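Local coordinates for actin-binding protein (Saccharomyces cerevisiae, PDB 1HQZ) that binds actin filaments, probably through this N-terminal cofilin-homology domain, and recruits the ARP2/3 complex to filament sides, regulating actin assembly, at residues A[52-56]-A[126-132]; A[3-8]-A[101-106]; A[112-116]-A[135-141]. All coordinates share one frame; numbering follows the deposited sequence.

Contact 1 (A[52-56]-A[126-132]); sequences FHDFL and LDENELL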
loop_
_atom_site.group_PDB
_atom_site.type_symbol
_atom_site.label_atom_id
_atom_site.label_comp_id
_atom_site.label_asym_id
_atom_site.label_seq_id
_atom_site.Cartn_x
_atom_site.Cartn_y
_atom_site.Cartn_z
ATOM N N PHE A 52 8.831 2.706 8.302
ATOM C CA PHE A 52 7.957 3.457 7.395
ATOM C C PHE A 52 8.818 4.220 6.390
ATOM O O PHE A 52 8.437 4.408 5.231
ATOM C CB PHE A 52 7.090 4.427 8.211
ATOM C CG PHE A 52 6.116 5.236 7.389
ATOM C CD1 PHE A 52 5.120 4.612 6.646
ATOM C CD2 PHE A 52 6.143 6.630 7.429
ATOM C CE1 PHE A 52 4.158 5.361 5.960
ATOM C CE2 PHE A 52 5.189 7.389 6.748
ATOM C CZ PHE A 52 4.195 6.753 6.014
ATOM N N HIS A 53 9.986 4.657 6.846
ATOM C CA HIS A 53 10.908 5.382 5.985
ATOM C C HIS A 53 11.352 4.459 4.837
ATOM O O HIS A 53 11.434 4.894 3.691
ATOM C CB HIS A 53 12.112 5.875 6.808
ATOM C CG HIS A 53 13.127 6.635 6.011
ATOM N ND1 HIS A 53 14.283 6.055 5.532
ATOM C CD2 HIS A 53 13.149 7.921 5.587
ATOM C CE1 HIS A 53 14.973 6.951 4.846
ATOM N NE2 HIS A 53 14.305 8.092 4.864
ATOM N N ASP A 54 11.622 3.187 5.140
ATOM C CA ASP A 54 12.035 2.232 4.100
ATOM C C ASP A 54 10.880 2.000 3.118
ATOM O O ASP A 54 11.069 1.943 1.899
ATOM C CB ASP A 54 12.449 0.896 4.725
ATOM C CG ASP A 54 13.907 0.870 5.171
ATOM O OD1 ASP A 54 14.576 1.929 5.177
ATOM O OD2 ASP A 54 14.384 -0.227 5.523
ATOM N N PHE A 55 9.682 1.874 3.669
ATOM C CA PHE A 55 8.467 1.664 2.890
ATOM C C PHE A 55 8.352 2.656 1.739
ATOM O O PHE A 55 8.199 2.277 0.574
ATOM C CB PHE A 55 7.257 1.797 3.829
ATOM C CG PHE A 55 5.912 1.754 3.138
ATOM C CD1 PHE A 55 5.554 0.676 2.326
ATOM C CD2 PHE A 55 4.976 2.759 3.371
ATOM C CE1 PHE A 55 4.274 0.598 1.767
ATOM C CE2 PHE A 55 3.704 2.699 2.820
ATOM C CZ PHE A 55 3.349 1.611 2.014
ATOM N N LEU A 56 8.452 3.937 2.065
ATOM C CA LEU A 56 8.315 4.984 1.063
ATOM C C LEU A 56 9.341 4.937 -0.059
ATOM O O LEU A 56 9.119 5.490 -1.138
ATOM C CB LEU A 56 8.330 6.345 1.749
ATOM C CG LEU A 56 7.188 6.477 2.766
ATOM C CD1 LEU A 56 7.324 7.786 3.538
ATOM C CD2 LEU A 56 5.849 6.406 2.038
ATOM N N LEU A 126 5.502 10.821 -1.961
ATOM C CA LEU A 126 5.701 10.017 -0.761
ATOM C C LEU A 126 6.641 10.680 0.252
ATOM O O LEU A 126 7.546 10.041 0.791
ATOM C CB LEU A 126 6.238 8.634 -1.152
ATOM C CG LEU A 126 5.385 7.781 -2.110
ATOM C CD1 LEU A 126 6.160 6.542 -2.553
ATOM C CD2 LEU A 126 4.092 7.371 -1.423
ATOM N N ASP A 127 6.432 11.967 0.507
ATOM C CA ASP A 127 7.258 12.665 1.486
ATOM C C ASP A 127 6.807 12.198 2.863
ATOM O O ASP A 127 5.636 12.320 3.210
ATOM C CB ASP A 127 7.082 14.179 1.364
ATOM C CG ASP A 127 7.747 14.928 2.504
ATOM O OD1 ASP A 127 8.993 14.860 2.608
ATOM O OD2 ASP A 127 7.023 15.569 3.301
ATOM N N GLU A 128 7.736 11.669 3.648
ATOM C CA GLU A 128 7.412 11.143 4.969
ATOM C C GLU A 128 6.677 12.090 5.920
ATOM O O GLU A 128 5.727 11.683 6.591
ATOM C CB GLU A 128 8.680 10.599 5.647
ATOM C CG GLU A 128 8.424 10.000 7.023
ATOM C CD GLU A 128 9.562 9.115 7.514
ATOM O OE1 GLU A 128 10.703 9.293 7.045
ATOM O OE2 GLU A 128 9.309 8.249 8.383
ATOM N N ASN A 129 7.099 13.346 5.989
ATOM C CA ASN A 129 6.435 14.286 6.888
ATOM C C ASN A 129 5.023 14.640 6.439
ATOM O O ASN A 129 4.114 14.770 7.255
ATOM C CB ASN A 129 7.273 15.556 7.043
ATOM C CG ASN A 129 8.508 15.326 7.891
ATOM O OD1 ASN A 129 8.422 14.790 9.005
ATOM N ND2 ASN A 129 9.665 15.731 7.378
ATOM N N GLU A 130 4.847 14.809 5.139
ATOM C CA GLU A 130 3.544 15.126 4.587
ATOM C C GLU A 130 2.554 14.002 4.936
ATOM O O GLU A 130 1.412 14.257 5.330
ATOM C CB GLU A 130 3.677 15.283 3.068
ATOM C CG GLU A 130 2.436 14.912 2.270
ATOM C CD GLU A 130 1.395 16.008 2.234
ATOM O OE1 GLU A 130 1.069 16.569 3.304
ATOM O OE2 GLU A 130 0.893 16.296 1.126
ATOM N N LEU A 131 3.005 12.758 4.807
ATOM C CA LEU A 131 2.150 11.615 5.091
ATOM C C LEU A 131 1.893 11.426 6.581
ATOM O O LEU A 131 0.783 11.055 6.980
ATOM C CB LEU A 131 2.755 10.339 4.488
ATOM C CG LEU A 131 2.836 10.280 2.952
ATOM C CD1 LEU A 131 3.534 9.003 2.525
ATOM C CD2 LEU A 131 1.448 10.336 2.352
ATOM N N LEU A 132 2.907 11.673 7.406
ATOM C CA LEU A 132 2.728 11.517 8.843
ATOM C C LEU A 132 1.688 12.527 9.324
ATOM O O LEU A 132 0.991 12.301 10.316
ATOM C CB LEU A 132 4.062 11.713 9.579
ATOM C CG LEU A 132 5.119 10.618 9.363
ATOM C CD1 LEU A 132 6.374 10.958 10.136
ATOM C CD2 LEU A 132 4.575 9.272 9.821
HETATM O O HOH W 1 10.314 5.679 9.584
#
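Leu56 lays its two methyl branches against the start of helix 128-136: CD2 meets CD1 of Leu131 tip to tip at 3.5 Å, while CD1 rests on CA of Glu128. Its CD2 also touches CB of Leu126, whose own CD1 reaches back to the carbonyl O of Leu56. One turn earlier, Phe52 has CG anti to the backbone N (chi1 -178°), which swings the ring out between the helices. There CE2 lies 3.7 Å from CD2 of Leu132, CZ approaches CB of Leu131, and CD1 of Leu56 covers one ring face, offset toward the rim. Glu128 runs past Phe52 with its chain extended. Its OE2 comes to the ring edge, 3.7 Å from Phe52 CD2, and OE1 sits in the plane of the His53 ring, 3.2 Å from His53 CD2. One water accepts from His53 N (2.9 Å) and donates to Glu128 OE2 (3.0 Å), bridging the two helices. Replacing Glu128 by alanine is likely to leave that water without its carboxylate partner and the ring edges of Phe52 and His53 without their oxygens. Asp127 caps the second helix, its OD2 accepting from Glu130 N. With Leu56 and Leu126 both resting on Ile84, and Phe52 on Ala69 and Val71, this is two helices packed at a steep angle (114° between the directions of the short segments) on one face of the mixed sheet, as in the ADF/cofilin fold.

Contact 2 (A[3-8]-A[101-106]); sequences LEPIDY and ANFAAV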
loop_
_atom_site.group_PDB
_atom_site.type_symbol
_atom_site.label_atom_id
_atom_site.label_comp_id
_atom_site.label_asym_id
_atom_site.label_seq_id
_atom_site.Cartn_x
_atom_site.Cartn_y
_atom_site.Cartn_z
ATOM N N LEU A 3 -12.006 -3.502 -18.933
ATOM C CA LEU A 3 -10.581 -3.104 -18.748
ATOM C C LEU A 3 -9.723 -4.266 -18.246
ATOM O O LEU A 3 -10.060 -5.430 -18.464
ATOM C CB LEU A 3 -10.495 -1.912 -17.786
ATOM C CG LEU A 3 -11.599 -1.772 -16.733
ATOM C CD1 LEU A 3 -11.623 -3.002 -15.843
ATOM C CD2 LEU A 3 -11.365 -0.513 -15.913
ATOM N N GLU A 4 -8.616 -3.952 -17.577
ATOM C CA GLU A 4 -7.711 -4.980 -17.068
ATOM C C GLU A 4 -7.850 -5.114 -15.549
ATOM O O GLU A 4 -7.164 -4.429 -14.793
ATOM C CB GLU A 4 -6.275 -4.614 -17.444
ATOM C CG GLU A 4 -5.329 -5.790 -17.590
ATOM C CD GLU A 4 -4.030 -5.404 -18.282
ATOM O OE1 GLU A 4 -3.231 -4.646 -17.689
ATOM O OE2 GLU A 4 -3.810 -5.851 -19.427
ATOM N N PRO A 5 -8.745 -6.007 -15.088
ATOM C CA PRO A 5 -8.995 -6.246 -13.659
ATOM C C PRO A 5 -7.754 -6.710 -12.910
ATOM O O PRO A 5 -6.904 -7.403 -13.472
ATOM C CB PRO A 5 -10.085 -7.318 -13.671
ATOM C CG PRO A 5 -10.780 -7.091 -14.981
ATOM C CD PRO A 5 -9.620 -6.857 -15.910
ATOM N N ILE A 6 -7.655 -6.333 -11.640
ATOM C CA ILE A 6 -6.511 -6.722 -10.832
ATOM C C ILE A 6 -6.726 -8.109 -10.250
ATOM O O ILE A 6 -7.845 -8.485 -9.911
ATOM C CB ILE A 6 -6.272 -5.744 -9.655
ATOM C CG1 ILE A 6 -5.018 -6.168 -8.883
ATOM C CG2 ILE A 6 -7.480 -5.742 -8.719
ATOM C CD1 ILE A 6 -4.703 -5.308 -7.680
ATOM N N ASP A 7 -5.648 -8.870 -10.132
ATOM C CA ASP A 7 -5.750 -10.201 -9.562
ATOM C C ASP A 7 -4.989 -10.275 -8.251
ATOM O O ASP A 7 -3.761 -10.300 -8.243
ATOM C CB ASP A 7 -5.214 -11.250 -10.544
ATOM C CG ASP A 7 -4.964 -12.596 -9.881
ATOM O OD1 ASP A 7 -5.717 -12.961 -8.946
ATOM O OD2 ASP A 7 -4.018 -13.294 -10.305
ATOM N N TYR A 8 -5.731 -10.297 -7.148
ATOM C CA TYR A 8 -5.131 -10.385 -5.820
ATOM C C TYR A 8 -5.696 -11.557 -5.025
ATOM O O TYR A 8 -5.532 -11.623 -3.805
ATOM C CB TYR A 8 -5.347 -9.080 -5.033
ATOM C CG TYR A 8 -6.784 -8.592 -4.975
ATOM C CD1 TYR A 8 -7.797 -9.384 -4.443
ATOM C CD2 TYR A 8 -7.123 -7.323 -5.440
ATOM C CE1 TYR A 8 -9.115 -8.923 -4.373
ATOM C CE2 TYR A 8 -8.429 -6.855 -5.375
ATOM C CZ TYR A 8 -9.419 -7.656 -4.840
ATOM O OH TYR A 8 -10.708 -7.174 -4.757
ATOM N N ALA A 101 -9.867 2.072 -11.074
ATOM C CA ALA A 101 -10.786 0.979 -10.772
ATOM C C ALA A 101 -10.155 -0.034 -9.819
ATOM O O ALA A 101 -10.779 -0.438 -8.832
ATOM C CB ALA A 101 -11.224 0.284 -12.070
ATOM N N ASN A 102 -8.914 -0.433 -10.100
ATOM C CA ASN A 102 -8.240 -1.419 -9.258
ATOM C C ASN A 102 -7.863 -0.935 -7.861
ATOM O O ASN A 102 -7.875 -1.713 -6.899
ATOM C CB ASN A 102 -7.006 -1.971 -9.968
ATOM C CG ASN A 102 -7.370 -2.850 -11.153
ATOM O OD1 ASN A 102 -8.369 -3.563 -11.116
ATOM N ND2 ASN A 102 -6.558 -2.812 -12.201
ATOM N N PHE A 103 -7.529 0.341 -7.739
ATOM C CA PHE A 103 -7.167 0.879 -6.437
ATOM C C PHE A 103 -8.424 0.845 -5.578
ATOM O O PHE A 103 -8.373 0.510 -4.404
ATOM C CB PHE A 103 -6.630 2.312 -6.580
ATOM C CG PHE A 103 -6.027 2.877 -5.307
ATOM C CD1 PHE A 103 -5.620 2.044 -4.275
ATOM C CD2 PHE A 103 -5.828 4.250 -5.168
ATOM C CE1 PHE A 103 -5.021 2.563 -3.123
ATOM C CE2 PHE A 103 -5.225 4.781 -4.010
ATOM C CZ PHE A 103 -4.824 3.933 -2.995
ATOM N N ALA A 104 -9.560 1.189 -6.180
ATOM C CA ALA A 104 -10.827 1.176 -5.463
ATOM C C ALA A 104 -11.088 -0.250 -4.968
ATOM O O ALA A 104 -11.485 -0.456 -3.821
ATOM C CB ALA A 104 -11.954 1.639 -6.387
ATOM N N ALA A 105 -10.840 -1.234 -5.829
ATOM C CA ALA A 105 -11.039 -2.642 -5.471
ATOM C C ALA A 105 -10.160 -3.047 -4.287
ATOM O O ALA A 105 -10.624 -3.707 -3.348
ATOM C CB ALA A 105 -10.741 -3.539 -6.670
ATOM N N VAL A 106 -8.888 -2.665 -4.338
ATOM C CA VAL A 106 -7.960 -2.980 -3.261
ATOM C C VAL A 106 -8.402 -2.328 -1.951
ATOM O O VAL A 106 -8.307 -2.927 -0.880
ATOM C CB VAL A 106 -6.541 -2.470 -3.575
ATOM C CG1 VAL A 106 -5.640 -2.641 -2.343
ATOM C CG2 VAL A 106 -5.973 -3.222 -4.760
#
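The amide of Asn102 and the aliphatic chain of Ile6 cross obliquely, and round this pair the N-terminal segment is laid along helix 93-110. With CG anti to its carbonyl carbon (chi1 -70°), Asn102 stretches its amide out to the passing backbone and engages it at two points. ND2 donates to Glu4 O at 3.1 Å in an almost straight bond (175°) that lies in the carbonyl plane and nearly in the amide plane. Ile6 N, 2.9 Å away, gives OD1 of Asn102 a weak, bent bond (125°) from above the amide plane. The straight ND2 bond does most to set the amide's rotation, and the amide carbon CG comes to 3.4 Å from CB of Ile6. Beyond CB the isoleucine divides: CG2 stays over the amide, 3.4 Å from OD1 of Asn102, while on the other branch Ile6 and Val106 cross at about a right angle, Ile6 CD1 3.8 Å from Val106 CG2. Tyr8 presents its ring edge to CB of Ala105, with Val106 CG2 oblique to the ring, and its hydroxyl is hydrogen-bonded to Asn109 farther along the helix. At the other end, CD2 of Leu3 meets CB of Ala101 at 3.9 Å, while Glu4 N bonds to Ser98 OG. Tyr66 of strand 65-71 touches Ile6, Asn102 and Val106. The arrangement is a non-regular N-terminal segment packed along helix 93-110 of the cofilin-homology domain, ahead of helix 12-24.

Contact 3 (A[112-116]-A[135-141]); sequences KGYHV and ISNAAGA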
loop_
_atom_site.group_PDB
_atom_site.type_symbol
_atom_site.label_atom_id
_atom_site.label_comp_id
_atom_site.label_asym_id
_atom_site.label_seq_id
_atom_site.Cartn_x
_atom_site.Cartn_y
_atom_site.Cartn_z
ATOM N N LYS A 112 -8.734 -3.553 3.564
ATOM C CA LYS A 112 -9.800 -2.867 4.291
ATOM C C LYS A 112 -9.337 -2.372 5.659
ATOM O O LYS A 112 -8.431 -2.949 6.265
ATOM C CB LYS A 112 -11.008 -3.798 4.490
ATOM C CG LYS A 112 -11.678 -4.263 3.208
ATOM C CD LYS A 112 -12.847 -5.211 3.497
ATOM C CE LYS A 112 -14.004 -4.463 4.146
ATOM N NZ LYS A 112 -14.474 -3.344 3.276
ATOM N N GLY A 113 -9.967 -1.301 6.134
ATOM C CA GLY A 113 -9.643 -0.759 7.445
ATOM C C GLY A 113 -8.574 0.315 7.480
ATOM O O GLY A 113 -7.956 0.541 8.512
ATOM N N TYR A 114 -8.360 0.984 6.356
ATOM C CA TYR A 114 -7.348 2.034 6.272
ATOM C C TYR A 114 -7.886 3.359 6.794
ATOM O O TYR A 114 -9.088 3.630 6.716
ATOM C CB TYR A 114 -6.887 2.204 4.821
ATOM C CG TYR A 114 -8.002 2.563 3.868
ATOM C CD1 TYR A 114 -8.384 3.890 3.677
ATOM C CD2 TYR A 114 -8.716 1.567 3.202
ATOM C CE1 TYR A 114 -9.452 4.222 2.848
ATOM C CE2 TYR A 114 -9.792 1.883 2.375
ATOM C CZ TYR A 114 -10.154 3.212 2.204
ATOM O OH TYR A 114 -11.226 3.523 1.399
ATOM N N HIS A 115 -6.999 4.178 7.341
ATOM C CA HIS A 115 -7.415 5.473 7.841
ATOM C C HIS A 115 -7.104 6.541 6.813
ATOM O O HIS A 115 -7.817 7.540 6.712
ATOM C CB HIS A 115 -6.708 5.811 9.151
ATOM C CG HIS A 115 -7.032 4.867 10.261
ATOM N ND1 HIS A 115 -6.308 3.718 10.491
ATOM C CD2 HIS A 115 -8.034 4.871 11.171
ATOM C CE1 HIS A 115 -6.849 3.055 11.499
ATOM N NE2 HIS A 115 -7.899 3.733 11.929
ATOM N N VAL A 116 -6.044 6.310 6.041
ATOM C CA VAL A 116 -5.607 7.256 5.020
ATOM C C VAL A 116 -5.344 6.560 3.687
ATOM O O VAL A 116 -4.741 5.483 3.645
ATOM C CB VAL A 116 -4.317 7.960 5.453
ATOM C CG1 VAL A 116 -3.904 8.980 4.405
ATOM C CG2 VAL A 116 -4.522 8.637 6.794
ATOM N N ILE A 135 -1.758 11.214 8.291
ATOM C CA ILE A 135 -2.086 10.112 9.186
ATOM C C ILE A 135 -2.582 10.673 10.516
ATOM O O ILE A 135 -3.574 10.201 11.081
ATOM C CB ILE A 135 -0.844 9.204 9.388
ATOM C CG1 ILE A 135 -0.604 8.389 8.114
ATOM C CG2 ILE A 135 -1.029 8.295 10.590
ATOM C CD1 ILE A 135 0.646 7.561 8.137
ATOM N N SER A 136 -1.901 11.698 11.002
ATOM C CA SER A 136 -2.277 12.323 12.254
ATOM C C SER A 136 -3.653 12.995 12.190
ATOM O O SER A 136 -4.392 12.960 13.171
ATOM C CB SER A 136 -1.212 13.339 12.668
ATOM O OG SER A 136 -1.598 13.996 13.861
ATOM N N ASN A 137 -4.002 13.585 11.045
ATOM C CA ASN A 137 -5.303 14.247 10.870
ATOM C C ASN A 137 -6.421 13.320 10.362
ATOM O O ASN A 137 -7.525 13.777 10.041
ATOM C CB ASN A 137 -5.187 15.422 9.892
ATOM C CG ASN A 137 -4.354 16.562 10.440
ATOM O OD1 ASN A 137 -4.421 16.876 11.629
ATOM N ND2 ASN A 137 -3.573 17.198 9.574
ATOM N N ALA A 138 -6.144 12.024 10.295
ATOM C CA ALA A 138 -7.125 11.070 9.790
ATOM C C ALA A 138 -8.306 10.801 10.721
ATOM O O ALA A 138 -8.182 10.892 11.941
ATOM C CB ALA A 138 -6.429 9.757 9.461
ATOM N N ALA A 139 -9.451 10.468 10.127
ATOM C CA ALA A 139 -10.658 10.132 10.887
ATOM C C ALA A 139 -10.631 8.617 11.151
ATOM O O ALA A 139 -9.577 7.989 11.043
ATOM C CB ALA A 139 -11.908 10.508 10.092
ATOM N N GLY A 140 -11.780 8.034 11.488
ATOM C CA GLY A 140 -11.838 6.604 11.759
ATOM C C GLY A 140 -11.599 5.691 10.560
ATOM O O GLY A 140 -11.613 6.135 9.406
ATOM N N ALA A 141 -11.392 4.404 10.842
ATOM C CA ALA A 141 -11.140 3.383 9.820
ATOM C C ALA A 141 -12.253 3.284 8.776
ATOM O O ALA A 141 -11.932 3.254 7.562
ATOM C CB ALA A 141 -10.941 2.025 10.488
ATOM O OXT ALA A 141 -13.435 3.214 9.190
#
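The C-terminal tail of the cofilin-homology domain, leaving helix 128-136, folds back along the loop that leads into edge strand 116-120, and the two segments meet through van der Waals packing. Val116, the first residue of the strand, supplies the inner end. With CG1 anti to the backbone N (chi1 -178°), the other methyl, CG2, faces the helix end, where it lies 3.7 Å from Ile135 CA and 4.1 Å from Ile135 CG1. Against CB of Ala138 the same methyl is only 3.5 Å away, tighter than usual for two carbons. Ala138 follows on the turn that ends the helix, held there by its N-to-Ile135 O bond, and its CB also comes 4.0 Å from CB of His115.

His115 carries the outer half. Having CG beside its backbone N (chi1 -63°), it directs the imidazole alongside the tail. CD2 does the touching, 3.5 Å from Ala139 O, which sits at the ring edge and in its plane, and 3.4 Å from Ala141 N, which approaches obliquely. NE2 meets CB of Ala141 at 3.8 Å. On the far side of the ring, ND1 is hydrogen-bonded to Ile81 N, which limits its freedom to turn. The last residue also brings its CB against Gly113 O, and one oxygen of the terminal carboxylate, Ala141 O, faces Tyr114 O at 3.0 Å. Both are acceptors, so that approach is close without being a bond.

Backbone bonds from His115 and Val116 to Ile81, and from Val116 to Ile83, dock the loop on strand 80-86. Ile135 packs on Ile82 of that strand and its carbonyl takes Lys80 NZ, so the end of helix 128-136 rests there, and the tail runs back past the entry to outer strand 116-120.

From the N terminus, contact 2 comes first: the arm 3-8 is joined to helix 93-110, closing a loop that holds four of the five strands. Contact 1 opens within that loop, at helix 52-56, and closes beyond it on 126-132, so the two cross. Contact 3 opens at 112-116 and ends with the C terminus; it crosses contact 1 and stands in series with contact 2. Contacts 1 and 3 share helix 128-136 and touch where Phe52 CZ lies 4.2 Å from Ile135 CD1. Contacts 1 and 2 lie on opposite sides of the chain's centre. Contact 2 ties the N-terminal segment and contact 3 the C-terminal tail to the body, while contact 1 joins two helices on the sheet.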